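Local coordinates for protein polyketide biosynthesis 3-hydroxy-3-methylglutaryl-ACP synthase PksG (PDB 4YXQ) that catalyses the aldol condensation of acetyl-ACP with a beta-ketothioester intermediate held on the polyketide synthase during biosynthesis of the antibiotic bacillaene, at residues E7-F12 with G171-L176; K42-P47 with E368-G373; Y48-T53 with L404-I409; L288-R293 with K354-R359. All coordinates share one frame; numbering follows the deposited sequence.

Contact 1 (E7-F12 with G171-L176)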
# COMPACT_ATOMS: atom_id res chain seq x y z
N GLU A 7 -12.61 12.38 12.17
CA GLU A 7 -13.32 12.54 13.42
C GLU A 7 -12.34 12.87 14.50
O GLU A 7 -12.69 13.51 15.47
CB GLU A 7 -14.10 11.26 13.79
CG GLU A 7 -15.05 10.82 12.69
CD GLU A 7 -16.14 9.84 13.15
OE1 GLU A 7 -15.92 9.09 14.13
OE2 GLU A 7 -17.19 9.79 12.47
N ALA A 8 -11.10 12.45 14.35
CA ALA A 8 -10.03 12.78 15.30
C ALA A 8 -8.68 12.47 14.70
O ALA A 8 -8.57 11.63 13.82
CB ALA A 8 -10.19 11.97 16.56
N MET A 9 -7.66 13.12 15.23
CA MET A 9 -6.36 13.12 14.64
C MET A 9 -5.33 13.45 15.71
O MET A 9 -5.51 14.39 16.48
CB MET A 9 -6.36 14.17 13.56
CG MET A 9 -5.04 14.42 12.87
SD MET A 9 -5.33 15.72 11.63
CE MET A 9 -3.99 15.22 10.60
N ASN A 10 -4.24 12.70 15.75
CA ASN A 10 -3.24 12.97 16.74
C ASN A 10 -1.86 12.65 16.23
O ASN A 10 -1.68 11.82 15.35
CB ASN A 10 -3.54 12.18 18.00
CG ASN A 10 -2.56 12.47 19.13
OD1 ASN A 10 -2.25 13.61 19.43
ND2 ASN A 10 -2.02 11.42 19.71
N VAL A 11 -0.89 13.35 16.82
CA VAL A 11 0.49 13.36 16.37
C VAL A 11 1.35 12.74 17.44
O VAL A 11 1.20 13.07 18.60
CB VAL A 11 0.96 14.81 16.20
CG1 VAL A 11 2.45 14.89 15.89
CG2 VAL A 11 0.15 15.48 15.12
N PHE A 12 2.26 11.87 17.05
CA PHE A 12 3.34 11.45 17.92
C PHE A 12 4.63 11.89 17.27
O PHE A 12 4.98 11.42 16.18
CB PHE A 12 3.36 9.94 18.15
CG PHE A 12 4.47 9.50 19.05
CD1 PHE A 12 4.35 9.68 20.42
CD2 PHE A 12 5.63 8.95 18.54
CE1 PHE A 12 5.35 9.28 21.29
CE2 PHE A 12 6.66 8.58 19.38
CZ PHE A 12 6.53 8.73 20.76
N GLY A 171 8.24 10.65 12.92
CA GLY A 171 6.95 11.04 13.46
C GLY A 171 5.84 10.21 12.86
O GLY A 171 6.02 9.53 11.84
N ALA A 172 4.68 10.26 13.50
CA ALA A 172 3.50 9.62 12.97
C ALA A 172 2.26 10.42 13.27
O ALA A 172 2.17 11.11 14.30
CB ALA A 172 3.37 8.21 13.52
N VAL A 173 1.30 10.34 12.37
CA VAL A 173 0.04 10.97 12.57
C VAL A 173 -1.04 9.94 12.28
O VAL A 173 -1.02 9.31 11.24
CB VAL A 173 -0.14 12.16 11.65
CG1 VAL A 173 -1.52 12.77 11.86
CG2 VAL A 173 0.95 13.18 11.89
N ALA A 174 -1.95 9.78 13.23
CA ALA A 174 -3.04 8.83 13.18
C ALA A 174 -4.30 9.59 12.95
O ALA A 174 -4.53 10.63 13.58
CB ALA A 174 -3.16 8.08 14.50
N VAL A 175 -5.15 9.05 12.08
CA VAL A 175 -6.29 9.79 11.62
C VAL A 175 -7.46 8.86 11.65
O VAL A 175 -7.50 7.91 10.92
CB VAL A 175 -6.09 10.24 10.17
CG1 VAL A 175 -7.28 11.07 9.71
CG2 VAL A 175 -4.81 11.06 10.04
N LEU A 176 -8.43 9.16 12.49
CA LEU A 176 -9.65 8.35 12.57
C LEU A 176 -10.65 8.98 11.63
O LEU A 176 -10.93 10.16 11.74
CB LEU A 176 -10.22 8.36 13.98
CG LEU A 176 -11.48 7.55 14.23
CD1 LEU A 176 -11.17 6.07 14.24
CD2 LEU A 176 -12.08 7.94 15.57
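M9 and V173 meet on one face of an antiparallel strand pair inside the large mixed sheet of the thiolase-like fold. CE of M9 stops 3.7 Å from CG1 of V173. The methionine does not pack chiefly on its non-hydrogen-bonded partner V175, whose CG2 is farther from CE, but slants across to V173, the next side chain on that face. With CG anti to the backbone N (chi1 175°) and the chain extended beyond it, the thioether runs straight off the strand and carries its methyl group to V173. That valine has a second neighbour on this face, its own cross-strand partner: CG2 of V11 lies 4.0 Å from CG2 of V173.

The backbone fixes this register. N10 and A174 exchange two N-H...O bonds, as do F12 and A172, and beside the N10 rung, on its M9 side, CA of M9 lies 3.3 Å from O of A174 in a CA-H...O contact. The other face carries A8, N10, F12, A172, A174 and L176.

Helices pack against both faces. F303 and L304 of helix 301-312 touch the M9 and V173 side, while helix 51-64 lies on the other, where ND2 of N10 bonds to O of A58. The pair thus lies deep in the chain, and the side chain of V173 is about 11 Å from that of H250, a proton donor or acceptor by similarity.

At the far end the ladder slips into a classic beta bulge: O of L176 takes a bond from N of E7 at 2.8 Å and a weak one from N of A8 at 3.5 Å.

Contact 2 (K42-P47 with E368-G373)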
# COMPACT_ATOMS: atom_id res chain seq x y z
N LYS A 42 14.56 18.51 15.13
CA LYS A 42 14.19 17.29 14.47
C LYS A 42 14.02 16.17 15.47
O LYS A 42 14.84 16.00 16.36
CB LYS A 42 15.21 16.93 13.42
CG LYS A 42 16.22 15.90 13.84
CD LYS A 42 17.04 15.53 12.64
CE LYS A 42 17.94 14.36 12.94
NZ LYS A 42 17.99 13.44 11.78
N ALA A 43 12.92 15.43 15.32
CA ALA A 43 12.69 14.24 16.14
C ALA A 43 13.57 13.13 15.63
O ALA A 43 13.90 13.07 14.46
CB ALA A 43 11.22 13.84 16.10
N VAL A 44 13.94 12.22 16.53
CA VAL A 44 14.86 11.13 16.23
C VAL A 44 14.34 9.84 16.85
O VAL A 44 14.23 9.73 18.08
CB VAL A 44 16.24 11.40 16.85
CG1 VAL A 44 17.26 10.37 16.39
CG2 VAL A 44 16.70 12.79 16.50
N ALA A 45 14.11 8.84 16.03
CA ALA A 45 13.74 7.56 16.56
C ALA A 45 14.91 6.93 17.31
O ALA A 45 16.01 6.82 16.77
CB ALA A 45 13.28 6.64 15.44
N LEU A 46 14.66 6.50 18.54
CA LEU A 46 15.61 5.71 19.28
C LEU A 46 15.64 4.27 18.71
O LEU A 46 14.74 3.86 18.01
CB LEU A 46 15.23 5.65 20.76
CG LEU A 46 15.47 6.79 21.75
CD1 LEU A 46 16.85 7.40 21.61
CD2 LEU A 46 14.42 7.85 21.61
N PRO A 47 16.69 3.49 19.03
CA PRO A 47 16.76 2.15 18.48
C PRO A 47 15.67 1.24 19.02
O PRO A 47 15.30 0.26 18.37
CB PRO A 47 18.12 1.65 18.95
CG PRO A 47 18.89 2.89 19.18
CD PRO A 47 17.91 3.87 19.75
N GLU A 368 25.30 10.69 19.35
CA GLU A 368 26.29 9.74 18.83
C GLU A 368 26.05 8.31 19.34
O GLU A 368 26.24 7.36 18.58
CB GLU A 368 27.72 10.18 19.17
CG GLU A 368 28.74 9.69 18.17
CD GLU A 368 28.60 10.37 16.82
OE1 GLU A 368 28.73 11.61 16.76
OE2 GLU A 368 28.34 9.68 15.82
N LEU A 369 25.67 8.15 20.60
CA LEU A 369 25.37 6.82 21.15
C LEU A 369 24.19 6.18 20.42
O LEU A 369 24.15 4.97 20.25
CB LEU A 369 25.04 6.91 22.64
CG LEU A 369 26.20 6.85 23.64
CD1 LEU A 369 25.74 7.32 25.02
CD2 LEU A 369 26.81 5.45 23.71
N LEU A 370 23.24 7.03 20.05
CA LEU A 370 22.02 6.63 19.36
C LEU A 370 22.37 6.20 17.94
O LEU A 370 21.95 5.15 17.47
CB LEU A 370 21.05 7.82 19.35
CG LEU A 370 19.63 7.69 18.81
CD1 LEU A 370 18.87 8.93 19.25
CD2 LEU A 370 19.55 7.52 17.30
N PHE A 371 23.11 7.05 17.25
CA PHE A 371 23.53 6.80 15.89
C PHE A 371 24.30 5.48 15.76
O PHE A 371 24.01 4.67 14.88
CB PHE A 371 24.37 8.00 15.41
CG PHE A 371 24.79 7.92 13.97
CD1 PHE A 371 24.07 8.60 12.99
CD2 PHE A 371 25.90 7.15 13.60
CE1 PHE A 371 24.46 8.52 11.67
CE2 PHE A 371 26.29 7.07 12.27
CZ PHE A 371 25.57 7.76 11.30
N LYS A 372 25.27 5.26 16.63
CA LYS A 372 26.06 4.02 16.61
C LYS A 372 25.22 2.83 17.03
O LYS A 372 25.53 1.69 16.67
CB LYS A 372 27.30 4.16 17.51
CG LYS A 372 28.12 5.41 17.20
CD LYS A 372 29.63 5.25 17.38
CE LYS A 372 30.39 6.37 16.67
NZ LYS A 372 31.73 5.89 16.23
N GLY A 373 24.16 3.09 17.80
CA GLY A 373 23.21 2.06 18.21
C GLY A 373 22.13 1.72 17.17
O GLY A 373 21.58 0.63 17.19
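L370 stretches away from helix 364-373 with CG anti to its backbone N (chi1 -174°) and CD1 continuing the same extended line (chi2 167°), which sends its two methyl groups into the chain at V44-P47. V44 meets it in kind: its CG1, also anti to the backbone N, comes to 3.6 Å from CD1 of L370 and lies only slightly farther from CD2. L46 instead turns CG beside its backbone N and crosses the leucine at about a right angle, bringing its CD1 to 3.5 Å from CD1 of L370. The second branch of L370 is not idle, since CD2 lies 3.6 Å from O of A45. Lower on the side chain, CD of P47 flanks CG of L370, and CG of the same proline lies 4.0 Å from C of G373.

A leucine of helix 364-373, in the C-terminal family region, is thereby lodged against the end of strand 41-44 and the loop that follows it, with L362 touching it too. The backbone of L46 is bonded outside the contact: N to E49 and O to R147. Across the contact itself no hydrogen bond forms, so it depends mainly on apolar packing, and the fit of the two leucine branches probably contributes much of its specificity.

Contact 3 (Y48-T53 with L404-I409)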
# COMPACT_ATOMS: atom_id res chain seq x y z
N TYR A 48 15.15 1.55 20.21
CA TYR A 48 14.00 0.83 20.74
C TYR A 48 12.66 1.43 20.25
O TYR A 48 11.63 1.25 20.90
CB TYR A 48 14.05 0.73 22.27
CG TYR A 48 14.45 1.99 23.02
CD1 TYR A 48 15.76 2.19 23.45
CD2 TYR A 48 13.50 2.98 23.32
CE1 TYR A 48 16.12 3.33 24.14
CE2 TYR A 48 13.86 4.12 24.00
CZ TYR A 48 15.16 4.29 24.41
OH TYR A 48 15.50 5.43 25.11
N GLU A 49 12.68 2.10 19.10
CA GLU A 49 11.48 2.65 18.51
C GLU A 49 11.47 2.27 17.03
O GLU A 49 12.50 2.14 16.43
CB GLU A 49 11.47 4.18 18.65
CG GLU A 49 11.30 4.74 20.05
CD GLU A 49 11.07 6.26 20.04
OE1 GLU A 49 9.98 6.72 20.48
OE2 GLU A 49 11.97 6.99 19.58
N ASP A 50 10.29 2.13 16.45
CA ASP A 50 10.17 1.84 15.04
C ASP A 50 8.82 2.38 14.51
O ASP A 50 8.11 3.07 15.24
CB ASP A 50 10.37 0.34 14.81
CG ASP A 50 9.20 -0.49 15.27
OD1 ASP A 50 8.20 0.08 15.81
OD2 ASP A 50 9.30 -1.73 15.08
N PRO A 51 8.48 2.13 13.23
CA PRO A 51 7.22 2.72 12.77
C PRO A 51 5.97 2.19 13.44
O PRO A 51 4.93 2.83 13.41
CB PRO A 51 7.23 2.41 11.25
CG PRO A 51 8.69 2.37 10.91
CD PRO A 51 9.32 1.71 12.10
N VAL A 52 6.06 1.02 14.03
CA VAL A 52 4.94 0.48 14.79
C VAL A 52 4.80 1.29 16.07
O VAL A 52 3.72 1.67 16.46
CB VAL A 52 5.18 -0.98 15.17
CG1 VAL A 52 4.03 -1.47 16.05
CG2 VAL A 52 5.36 -1.84 13.92
N THR A 53 5.92 1.47 16.76
CA THR A 53 6.00 2.27 17.99
C THR A 53 5.40 3.65 17.77
O THR A 53 4.52 4.09 18.51
CB THR A 53 7.48 2.38 18.40
OG1 THR A 53 7.79 1.25 19.20
CG2 THR A 53 7.82 3.64 19.15
N LEU A 404 4.54 2.63 23.94
CA LEU A 404 5.02 1.39 23.38
C LEU A 404 6.43 1.53 22.91
O LEU A 404 6.76 2.53 22.28
CB LEU A 404 4.13 0.95 22.23
CG LEU A 404 4.19 -0.54 21.90
CD1 LEU A 404 3.39 -1.29 22.95
CD2 LEU A 404 3.65 -0.83 20.50
N PHE A 405 7.25 0.52 23.18
CA PHE A 405 8.63 0.48 22.68
C PHE A 405 8.98 -0.91 22.14
O PHE A 405 8.37 -1.90 22.52
CB PHE A 405 9.62 0.89 23.79
CG PHE A 405 9.51 2.34 24.18
CD1 PHE A 405 10.05 3.32 23.37
CD2 PHE A 405 8.83 2.72 25.31
CE1 PHE A 405 9.91 4.66 23.69
CE2 PHE A 405 8.70 4.06 25.65
CZ PHE A 405 9.23 5.04 24.83
N LEU A 406 9.97 -0.96 21.26
CA LEU A 406 10.45 -2.23 20.71
C LEU A 406 11.41 -2.90 21.70
O LEU A 406 12.46 -2.35 21.97
CB LEU A 406 11.14 -2.00 19.37
CG LEU A 406 11.81 -3.23 18.74
CD1 LEU A 406 10.79 -4.24 18.23
CD2 LEU A 406 12.76 -2.83 17.65
N GLU A 407 11.03 -4.08 22.21
CA GLU A 407 11.81 -4.81 23.21
C GLU A 407 12.78 -5.74 22.58
O GLU A 407 13.93 -5.80 22.99
CB GLU A 407 10.92 -5.64 24.13
N GLU A 408 12.34 -6.47 21.56
CA GLU A 408 13.27 -7.40 20.91
C GLU A 408 12.81 -7.84 19.52
O GLU A 408 11.63 -7.79 19.19
CB GLU A 408 13.58 -8.59 21.86
CG GLU A 408 13.07 -9.98 21.48
CD GLU A 408 13.77 -11.11 22.24
OE1 GLU A 408 13.31 -11.47 23.35
OE2 GLU A 408 14.78 -11.65 21.73
N ILE A 409 13.78 -8.27 18.71
CA ILE A 409 13.48 -9.02 17.49
C ILE A 409 14.02 -10.44 17.68
O ILE A 409 15.18 -10.64 17.98
CB ILE A 409 14.09 -8.38 16.23
CG1 ILE A 409 13.71 -6.89 16.18
CG2 ILE A 409 13.61 -9.09 14.98
CD1 ILE A 409 14.33 -6.11 15.05
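The rings of Y48 and F405 form an offset edge-to-face pair, with the edge of the tyrosine turned to the face of the phenylalanine, centroids 5.5 Å apart and planes at 73°. The closest atoms are CD2 of Y48 and CD1 of F405, at 3.5 Å. At the edge of the F405 ring, in its plane, lies the carbonyl oxygen of Y48, while CG and OE1 of E49 run alongside near CE1, OE1 being hydrogen-bonded to T15. Y48 achieves this with its ring tucked between the backbone N and the carbonyl carbon (chi1 44°), and F388 adds a second edge-to-face partner.

The same Y48 carbonyl accepts the N-H of L406 at 2.8 Å between N and O, with the donor well above the carbonyl plane, 45° out of it. A weaker bond follows from OG1 of T53 to O of L404, 3.5 Å long. T53 is set by the helix start: OD1 of the N-cap residue D50 takes N of T53 at 2.8 Å, while OD2 of D50 forms a salt bridge with R414 and a hydrogen bond with Y416.

The loop and first turn of helix 51-64 thus lie against strand 403-410, the middle strand of a small antiparallel sheet between 384-385 and 413-419, while V52 and L404 both touch helix 91-98.

Contact 4 (L288-R293 with K354-R359)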
# COMPACT_ATOMS: atom_id res chain seq x y z
N LEU A 288 2.61 25.50 9.55
CA LEU A 288 4.03 25.19 9.60
C LEU A 288 4.58 25.09 11.02
O LEU A 288 5.73 24.68 11.20
CB LEU A 288 4.83 26.23 8.82
CG LEU A 288 4.59 26.30 7.31
CD1 LEU A 288 5.46 27.39 6.75
CD2 LEU A 288 4.89 24.99 6.62
N ASN A 289 3.79 25.39 12.03
CA ASN A 289 4.31 25.36 13.36
C ASN A 289 4.88 23.99 13.78
O ASN A 289 6.00 23.91 14.27
CB ASN A 289 3.24 25.78 14.34
CG ASN A 289 3.77 25.92 15.76
OD1 ASN A 289 4.52 25.06 16.27
ND2 ASN A 289 3.35 26.99 16.43
N TYR A 290 4.10 22.92 13.62
CA TYR A 290 4.55 21.63 14.15
C TYR A 290 5.69 21.01 13.36
O TYR A 290 6.53 20.29 13.94
CB TYR A 290 3.39 20.66 14.27
CG TYR A 290 2.35 21.06 15.28
CD1 TYR A 290 2.63 21.98 16.30
CD2 TYR A 290 1.11 20.47 15.28
CE1 TYR A 290 1.66 22.32 17.24
CE2 TYR A 290 0.14 20.80 16.22
CZ TYR A 290 0.43 21.73 17.20
OH TYR A 290 -0.54 22.05 18.14
N CYS A 291 5.79 21.32 12.08
CA CYS A 291 6.91 20.82 11.32
C CYS A 291 8.27 21.24 11.87
O CYS A 291 9.25 20.51 11.71
CB CYS A 291 6.85 21.27 9.86
SG CYS A 291 8.31 20.68 8.89
N GLN A 292 8.35 22.45 12.42
CA GLN A 292 9.61 22.95 12.95
C GLN A 292 10.06 22.19 14.19
O GLN A 292 11.23 22.22 14.55
CB GLN A 292 9.47 24.41 13.35
CG GLN A 292 8.98 25.32 12.24
CD GLN A 292 9.00 26.77 12.63
OE1 GLN A 292 9.95 27.23 13.27
NE2 GLN A 292 7.93 27.50 12.27
N ARG A 293 9.10 21.53 14.84
CA ARG A 293 9.33 20.82 16.09
C ARG A 293 9.74 19.39 15.84
O ARG A 293 10.22 18.72 16.73
CB ARG A 293 8.05 20.79 16.93
CG ARG A 293 7.37 22.15 17.17
CD ARG A 293 8.15 23.01 18.12
NE ARG A 293 8.33 22.30 19.38
CZ ARG A 293 7.45 22.27 20.38
NH1 ARG A 293 6.28 22.89 20.30
NH2 ARG A 293 7.78 21.61 21.48
N LYS A 354 1.64 20.34 23.82
CA LYS A 354 2.12 19.98 25.13
C LYS A 354 2.99 18.74 25.03
O LYS A 354 4.06 18.65 25.64
CB LYS A 354 0.92 19.73 26.05
CG LYS A 354 1.18 20.09 27.50
CD LYS A 354 0.10 19.56 28.45
CE LYS A 354 -0.21 20.59 29.54
NZ LYS A 354 -0.97 20.03 30.69
N HIS A 355 2.53 17.76 24.26
CA HIS A 355 3.31 16.54 24.06
C HIS A 355 4.65 16.84 23.39
O HIS A 355 5.66 16.21 23.72
CB HIS A 355 2.49 15.46 23.31
CG HIS A 355 3.32 14.63 22.39
ND1 HIS A 355 3.37 14.88 21.04
CD2 HIS A 355 4.20 13.63 22.62
CE1 HIS A 355 4.21 14.05 20.47
NE2 HIS A 355 4.74 13.29 21.41
N LEU A 356 4.68 17.77 22.44
CA LEU A 356 5.96 18.13 21.81
C LEU A 356 6.90 18.79 22.80
O LEU A 356 8.11 18.53 22.79
CB LEU A 356 5.74 19.00 20.57
CG LEU A 356 5.06 18.22 19.43
CD1 LEU A 356 4.62 19.17 18.32
CD2 LEU A 356 5.96 17.13 18.85
N ASP A 357 6.34 19.61 23.70
CA ASP A 357 7.12 20.27 24.75
C ASP A 357 7.75 19.26 25.70
O ASP A 357 8.84 19.47 26.18
CB ASP A 357 6.28 21.27 25.55
CG ASP A 357 5.87 22.51 24.73
OD1 ASP A 357 6.40 22.78 23.63
OD2 ASP A 357 4.96 23.23 25.18
N ARG A 358 7.08 18.15 25.94
CA ARG A 358 7.57 17.17 26.92
C ARG A 358 8.65 16.19 26.43
O ARG A 358 9.14 15.38 27.20
CB ARG A 358 6.41 16.35 27.47
CG ARG A 358 5.60 17.03 28.55
CD ARG A 358 4.14 16.55 28.52
NE ARG A 358 3.44 16.79 29.77
CZ ARG A 358 3.12 18.00 30.27
NH1 ARG A 358 3.45 19.12 29.62
NH2 ARG A 358 2.48 18.08 31.44
N ARG A 359 9.09 16.27 25.18
CA ARG A 359 10.10 15.31 24.69
C ARG A 359 11.49 15.58 25.25
O ARG A 359 11.79 16.66 25.71
CB ARG A 359 10.14 15.31 23.15
CG ARG A 359 8.80 15.05 22.50
CD ARG A 359 8.85 15.39 21.02
NE ARG A 359 9.16 16.80 20.78
CZ ARG A 359 9.64 17.31 19.65
NH1 ARG A 359 9.92 16.54 18.62
NH2 ARG A 359 9.88 18.60 19.57
O HOH W 1 10.22 20.43 21.53
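R293 lays one face of its guanidinium over CB of L356, which sits 3.3 Å from that plane and offset toward its rim. The chain bends at chi2 (-72°) and again at chi3 to fold back this way. NH2 then forms a salt bridge with D357, meeting OD1 at 2.8 Å on the anti side of a carboxylate nearly coplanar with the guanidinium; NH1 adds a weak bond to the same oxygen. Beyond the polar groups, CD1 of L356 reaches CD1 of the Y290 ring at 4.0 Å.

Here a weakly bonded helical turn, 291-294, and helix 352-357 are joined near their C-terminal ends, where R359 donates to a carbonyl of each. R359 points NH1 and NH2 end-on at O of R293, each 2.9 Å away and both from the same face of the carbonyl plane. Its NE meanwhile takes a lone pair of O of L356 at 2.9 Å, in the carbonyl plane, and CD2 of L356 lies over the centre of its guanidinium. The L356 carbonyl and both arginine NH2 groups share one water. E41 forms salt bridges with both arginines, through NE of R293 and NH2 of R359, and probably helps to hold them together by offsetting their like charges.

Overall arrangement
Contact 1 is the core of the set, a backbone ladder within the central sheet. The other three lie farther out, and only in contact 4 is one of the touching residues, D357, exposed. Chemistry follows position: paired main chains in contact 1, apolar fit in contact 2, rings with a helix cap in contact 3, and arginine-carbonyl and arginine-carboxylate bonds in contact 4. Contacts 2 and 3 use consecutive chain, 42-47 and 48-53, and bind it to elements about 320 and 350 residues later. F12 touches E49 of contact 3 and H355 of contact 4, A43 of contact 2 packs on R359, and V44 and P47 of contact 2 reach E49 and L406 of contact 3, so each contact touches at least two others.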